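Local coordinates for two-domain protein containing predicted PHP-like metal-dependent phosphoesterase (Bacteroides vulgatus ATCC 8482, PDB 3E38), which binds three zinc ions in a PHP-like domain joined to an Ig-like domain and is probably a metal-dependent phosphoesterase, perhaps with 5'-3' exonuclease activity, at residues T147-W151 with W181-K185; E241-E247 with N328-A332. All coordinates share one frame; numbering follows the deposited sequence.

In the fold
The two contacts follow one another along the chain: contact 1 (147-151 with 181-185) is closed before contact 2 (241-247 with 328-332) begins. Their centres lie about 17 Å apart, and helix 176-185 serves both. One side of this helix meets the loop before helix 152-159 in contact 1, at the surface of the zinc-binding PHP-like part. Its Ile179 and Leu183 reach contact 2, where Leu183 packs on Arg246 and Ala332. There strand 242-244, an extension of the large mixed sheet, pairs with the Ig-like domain chain at the start of strand 330-332. The same helix thus links the outer packing of the metal-binding part to the junction between the two domains.

Contact 1. Residues T147-W151 with W181-K185; sequences TTKWW and WCLDK
Trp150 and Trp181 meet edge to face, with CE3 of Trp150 set over the middle of the Trp181 indole. The closest carbons, Trp150 CE3 and Trp181 CD2, are 3.7 Å apart and the two planes are inclined at 66°. Trp150 has CG anti to the backbone N (chi1 -177°), which carries its indole out of the loop and into the angle between Trp181 and Lys185. Its CB also touches Trp181, at CZ2.

Lys185 lies over one face of Trp150. Beyond CG its chain is extended, laying CD above the six-membered ring, 3.4 Å from Trp150 CH2, and bringing NZ to 3.6 Å from the centroid of the Trp150 five-membered ring. Only 17° from the ring normal, the ammonium makes a cation-pi contact, while CD adds a CH-pi contact. The pyrrole N-H of Trp150 bonds to Thr155 OG1, which helps fix the indole's rotation.

The far end of Trp181 reaches the loop backbone, CH2 lying 3.4 Å from Thr148 O, and Thr148 CG2 packs on the same carbon. Thr148 OG1 is hydrogen-bonded to Arg297 NH1 of the second subunit.

The contact joins helix 176-185 to the loop leading into helix 152-159. Both tryptophans also pack on Ile166 of strand 165-170, and Trp181 lies nearly parallel to Trp135 of strand 132-135.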
loop_
_atom_site.group_PDB
_atom_site.type_symbol
_atom_site.label_atom_id
_atom_site.label_comp_id
_atom_site.label_asym_id
_atom_site.label_seq_id
_atom_site.Cartn_x
_atom_site.Cartn_y
_atom_site.Cartn_z
ATOM N N THR B 147 28.948 20.056 -12.719
ATOM C CA THR B 147 28.066 21.018 -13.340
ATOM C C THR B 147 27.559 20.506 -14.677
ATOM O O THR B 147 28.318 19.916 -15.433
ATOM C CB THR B 147 28.828 22.329 -13.608
ATOM O OG1 THR B 147 29.083 23.014 -12.374
ATOM C CG2 THR B 147 28.019 23.219 -14.493
ATOM N N THR B 148 26.280 20.760 -14.946
ATOM C CA THR B 148 25.614 20.367 -16.213
ATOM C C THR B 148 25.832 21.432 -17.263
ATOM O O THR B 148 25.101 22.413 -17.340
ATOM C CB THR B 148 24.098 20.176 -16.042
ATOM O OG1 THR B 148 23.862 19.350 -14.911
ATOM C CG2 THR B 148 23.452 19.545 -17.284
ATOM N N LYS B 149 26.854 21.229 -18.075
ATOM C CA LYS B 149 27.195 22.195 -19.117
ATOM C C LYS B 149 26.764 21.820 -20.515
ATOM O O LYS B 149 26.398 20.652 -20.839
ATOM C CB LYS B 149 28.706 22.410 -19.157
ATOM C CG LYS B 149 29.254 22.847 -17.836
ATOM C CD LYS B 149 30.761 22.885 -17.808
ATOM C CE LYS B 149 31.225 23.415 -16.444
ATOM N NZ LYS B 149 32.707 23.439 -16.293
ATOM N N TRP B 150 26.851 22.878 -21.313
ATOM C CA TRP B 150 26.577 22.891 -22.757
ATOM C C TRP B 150 27.922 23.020 -23.442
ATOM O O TRP B 150 28.645 23.977 -23.254
ATOM C CB TRP B 150 25.655 24.045 -23.161
ATOM C CG TRP B 150 25.288 24.065 -24.628
ATOM C CD1 TRP B 150 26.057 24.548 -25.646
ATOM C CD2 TRP B 150 24.058 23.637 -25.232
ATOM N NE1 TRP B 150 25.401 24.418 -26.849
ATOM C CE2 TRP B 150 24.168 23.868 -26.625
ATOM C CE3 TRP B 150 22.885 23.076 -24.738
ATOM C CZ2 TRP B 150 23.140 23.547 -27.536
ATOM C CZ3 TRP B 150 21.851 22.737 -25.658
ATOM C CH2 TRP B 150 21.988 22.988 -27.026
ATOM N N TRP B 151 28.268 22.021 -24.225
ATOM C CA TRP B 151 29.576 22.013 -24.887
ATOM C C TRP B 151 29.516 22.521 -26.311
ATOM O O TRP B 151 28.450 22.724 -26.873
ATOM C CB TRP B 151 30.158 20.605 -24.867
ATOM C CG TRP B 151 30.312 20.085 -23.492
ATOM C CD1 TRP B 151 29.345 20.023 -22.521
ATOM C CD2 TRP B 151 31.465 19.464 -22.944
ATOM N NE1 TRP B 151 29.844 19.427 -21.399
ATOM C CE2 TRP B 151 31.141 19.069 -21.630
ATOM C CE3 TRP B 151 32.728 19.173 -23.440
ATOM C CZ2 TRP B 151 32.045 18.447 -20.806
ATOM C CZ3 TRP B 151 33.639 18.563 -22.601
ATOM C CH2 TRP B 151 33.292 18.204 -21.306
ATOM N N TRP B 181 17.573 25.622 -21.460
ATOM C CA TRP B 181 18.179 25.350 -22.779
ATOM C C TRP B 181 17.093 25.222 -23.809
ATOM O O TRP B 181 17.149 25.821 -24.872
ATOM C CB TRP B 181 19.044 24.092 -22.779
ATOM C CG TRP B 181 20.315 24.325 -22.064
ATOM C CD1 TRP B 181 20.950 25.521 -21.941
ATOM C CD2 TRP B 181 21.187 23.351 -21.469
ATOM N NE1 TRP B 181 22.121 25.373 -21.237
ATOM C CE2 TRP B 181 22.303 24.048 -20.962
ATOM C CE3 TRP B 181 21.155 21.986 -21.346
ATOM C CZ2 TRP B 181 23.334 23.415 -20.305
ATOM C CZ3 TRP B 181 22.191 21.356 -20.705
ATOM C CH2 TRP B 181 23.254 22.056 -20.187
ATOM N N CYS B 182 16.094 24.442 -23.465
ATOM C CA CYS B 182 14.963 24.237 -24.366
ATOM C C CYS B 182 14.213 25.540 -24.600
ATOM O O CYS B 182 13.758 25.818 -25.725
ATOM C CB CYS B 182 14.007 23.192 -23.835
ATOM S SG CYS B 182 14.717 21.547 -23.728
ATOM N N LEU B 183 14.168 26.372 -23.564
ATOM C CA LEU B 183 13.468 27.659 -23.658
ATOM C C LEU B 183 14.257 28.580 -24.592
ATOM O O LEU B 183 13.694 29.164 -25.513
ATOM C CB LEU B 183 13.218 28.348 -22.298
ATOM C CG LEU B 183 12.319 27.647 -21.276
ATOM C CD1 LEU B 183 12.231 28.516 -20.017
ATOM C CD2 LEU B 183 10.907 27.293 -21.812
ATOM N N ASP B 184 15.567 28.624 -24.419
ATOM C CA ASP B 184 16.408 29.531 -25.231
ATOM C C ASP B 184 16.599 29.047 -26.657
ATOM O O ASP B 184 16.658 29.837 -27.588
ATOM C CB ASP B 184 17.791 29.701 -24.616
ATOM C CG ASP B 184 17.743 30.348 -23.241
ATOM O OD1 ASP B 184 16.765 31.078 -22.959
ATOM O OD2 ASP B 184 18.685 30.117 -22.447
ATOM N N LYS B 185 16.635 27.736 -26.828
ATOM C CA LYS B 185 16.955 27.139 -28.133
ATOM C C LYS B 185 15.733 26.584 -28.869
ATOM O O LYS B 185 15.833 25.971 -29.926
ATOM C CB LYS B 185 18.055 26.088 -27.905
ATOM C CG LYS B 185 19.417 26.782 -27.797
ATOM C CD LYS B 185 20.504 26.099 -26.942
ATOM C CE LYS B 185 21.800 27.013 -26.977
ATOM N NZ LYS B 185 22.761 26.926 -25.803
#

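Contact 2. Residues E241-E247 with N328-A332; sequences ELLIGRE and NFIVA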
loop_
_atom_site.group_PDB
_atom_site.type_symbol
_atom_site.label_atom_id
_atom_site.label_comp_id
_atom_site.label_asym_id
_atom_site.label_seq_id
_atom_site.Cartn_x
_atom_site.Cartn_y
_atom_site.Cartn_z
ATOM N N GLU B 241 6.215 14.622 -8.750
ATOM C CA GLU B 241 5.040 15.509 -8.563
ATOM C C GLU B 241 5.114 16.716 -9.457
ATOM O O GLU B 241 4.200 17.573 -9.468
ATOM C CB GLU B 241 4.865 15.951 -7.085
ATOM C CG GLU B 241 4.477 14.784 -6.174
ATOM C CD GLU B 241 4.111 15.174 -4.726
ATOM O OE1 GLU B 241 4.352 16.337 -4.291
ATOM O OE2 GLU B 241 3.576 14.282 -4.019
ATOM N N LEU B 242 6.218 16.799 -10.198
ATOM C CA LEU B 242 6.409 17.945 -11.092
ATOM C C LEU B 242 5.878 17.695 -12.526
ATOM O O LEU B 242 5.840 16.554 -13.034
ATOM C CB LEU B 242 7.885 18.350 -11.147
ATOM C CG LEU B 242 8.662 18.590 -9.860
ATOM C CD1 LEU B 242 10.080 18.985 -10.256
ATOM C CD2 LEU B 242 7.976 19.674 -8.994
ATOM N N LEU B 243 5.397 18.772 -13.131
ATOM C CA LEU B 243 5.001 18.748 -14.524
ATOM C C LEU B 243 5.748 19.923 -15.092
ATOM O O LEU B 243 5.636 21.044 -14.620
ATOM C CB LEU B 243 3.491 18.844 -14.732
ATOM C CG LEU B 243 3.027 18.626 -16.176
ATOM C CD1 LEU B 243 3.159 17.139 -16.554
ATOM C CD2 LEU B 243 1.603 19.077 -16.354
ATOM N N ILE B 244 6.583 19.627 -16.072
ATOM C CA ILE B 244 7.482 20.607 -16.647
ATOM C C ILE B 244 7.168 20.924 -18.098
ATOM O O ILE B 244 7.063 20.039 -18.938
ATOM C CB ILE B 244 8.914 20.065 -16.538
ATOM C CG1 ILE B 244 9.164 19.611 -15.087
ATOM C CG2 ILE B 244 9.937 21.121 -17.039
ATOM C CD1 ILE B 244 10.053 18.404 -14.917
ATOM N N GLY B 245 7.022 22.207 -18.379
ATOM C CA GLY B 245 6.727 22.644 -19.737
ATOM C C GLY B 245 6.551 24.140 -19.945
ATOM O O GLY B 245 6.664 24.933 -19.030
ATOM N N ARG B 246 6.277 24.522 -21.180
ATOM C CA ARG B 246 6.048 25.931 -21.478
ATOM C C ARG B 246 4.705 26.377 -20.917
ATOM O O ARG B 246 3.683 25.683 -20.940
ATOM C CB ARG B 246 6.173 26.244 -22.968
ATOM C CG ARG B 246 7.599 26.184 -23.456
ATOM C CD ARG B 246 7.778 26.711 -24.881
ATOM N NE ARG B 246 9.145 26.449 -25.340
ATOM C CZ ARG B 246 9.629 25.229 -25.570
ATOM N NH1 ARG B 246 8.879 24.147 -25.345
ATOM N NH2 ARG B 246 10.874 25.078 -25.954
ATOM N N GLU B 247 4.772 27.562 -20.367
ATOM C CA GLU B 247 3.636 28.211 -19.745
ATOM C C GLU B 247 2.398 28.240 -20.625
ATOM O O GLU B 247 1.280 28.123 -20.149
ATOM C CB GLU B 247 4.002 29.654 -19.412
ATOM C CG GLU B 247 2.807 30.401 -18.944
ATOM C CD GLU B 247 3.081 31.835 -18.719
ATOM O OE1 GLU B 247 4.165 32.304 -19.117
ATOM O OE2 GLU B 247 2.202 32.496 -18.153
ATOM N N ASN B 328 4.388 23.321 -8.532
ATOM C CA ASN B 328 4.900 22.091 -9.135
ATOM C C ASN B 328 4.634 22.009 -10.643
ATOM O O ASN B 328 4.836 20.988 -11.267
ATOM C CB ASN B 328 4.392 20.834 -8.406
ATOM C CG ASN B 328 2.904 20.676 -8.451
ATOM O OD1 ASN B 328 2.193 21.641 -8.302
ATOM N ND2 ASN B 328 2.414 19.412 -8.554
ATOM N N PHE B 329 4.146 23.107 -11.197
ATOM C CA PHE B 329 3.974 23.266 -12.659
ATOM C C PHE B 329 5.084 24.180 -13.100
ATOM O O PHE B 329 4.929 25.413 -13.157
ATOM C CB PHE B 329 2.622 23.840 -13.026
ATOM C CG PHE B 329 1.538 22.779 -13.202
ATOM C CD1 PHE B 329 1.622 21.569 -12.544
ATOM C CD2 PHE B 329 0.438 23.024 -14.005
ATOM C CE1 PHE B 329 0.641 20.626 -12.700
ATOM C CE2 PHE B 329 -0.549 22.074 -14.169
ATOM C CZ PHE B 329 -0.452 20.883 -13.515
ATOM N N ILE B 330 6.213 23.554 -13.424
ATOM C CA ILE B 330 7.457 24.276 -13.732
ATOM C C ILE B 330 7.510 24.812 -15.149
ATOM O O ILE B 330 7.538 24.044 -16.110
ATOM C CB ILE B 330 8.678 23.414 -13.480
ATOM C CG1 ILE B 330 8.622 22.794 -12.068
ATOM C CG2 ILE B 330 9.931 24.268 -13.695
ATOM C CD1 ILE B 330 8.605 23.832 -10.893
ATOM N N VAL B 331 7.554 26.144 -15.244
ATOM C CA VAL B 331 7.522 26.843 -16.526
ATOM C C VAL B 331 8.915 27.366 -16.917
ATOM O O VAL B 331 9.202 27.718 -18.072
ATOM C CB VAL B 331 6.408 27.965 -16.520
ATOM C CG1 VAL B 331 5.011 27.345 -16.170
ATOM C CG2 VAL B 331 6.760 29.186 -15.585
ATOM N N ALA B 332 9.767 27.380 -15.915
ATOM C CA ALA B 332 11.177 27.769 -16.018
ATOM C C ALA B 332 11.909 27.213 -14.793
ATOM O O ALA B 332 11.285 26.929 -13.773
ATOM C CB ALA B 332 11.358 29.305 -16.096
HETATM O O HOH W 1 7.375 28.690 -20.078
#
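One face of the Phe329 ring receives Leu243 CD2, offset toward the rim and 4.2 Å from the ring centroid, in a CH-pi contact; Leu243 CB touches the ring atoms CD1 and CE1. With CG anti to the backbone N (chi1 -172°), the Leu243 side chain runs alongside Phe329 in the same direction, which brings CD2 over the ring. The flat amide of Asn328 points its ND2 at Glu241 O, 2.7 Å away and close to the amide plane. A second bond from ND2 to Val281 O and one from Lys283 N to OD1 hold this buried amide. Without it, as with an alanine in its place, Glu241 O, Val281 O and Lys283 N would probably lose these partners, and the chain just before the strand pairing would be less firmly held.

Two parallel bridges, Leu243 with Phe329 and Ile244 with Ile330, are joined by backbone bonds: Leu243 N to Asn328 O (2.9 Å), Ile330 N to Leu243 O (2.8 Å) and Gly245 N to Ile330 O (3.0 Å). A water connects Glu247 N to Val331 O.

Phe329 and Ile330, where the Ig-like domain chain enters strand 330-332, thus pair with strand 242-244, itself antiparallel to strand 235-239 in the mixed sheet. Leu243 and Phe329 pack against Phe253 of helix 247-257, while Ile244 and Ile330 meet Ile179 of helix 176-185 and Tyr174 of strand 173-174.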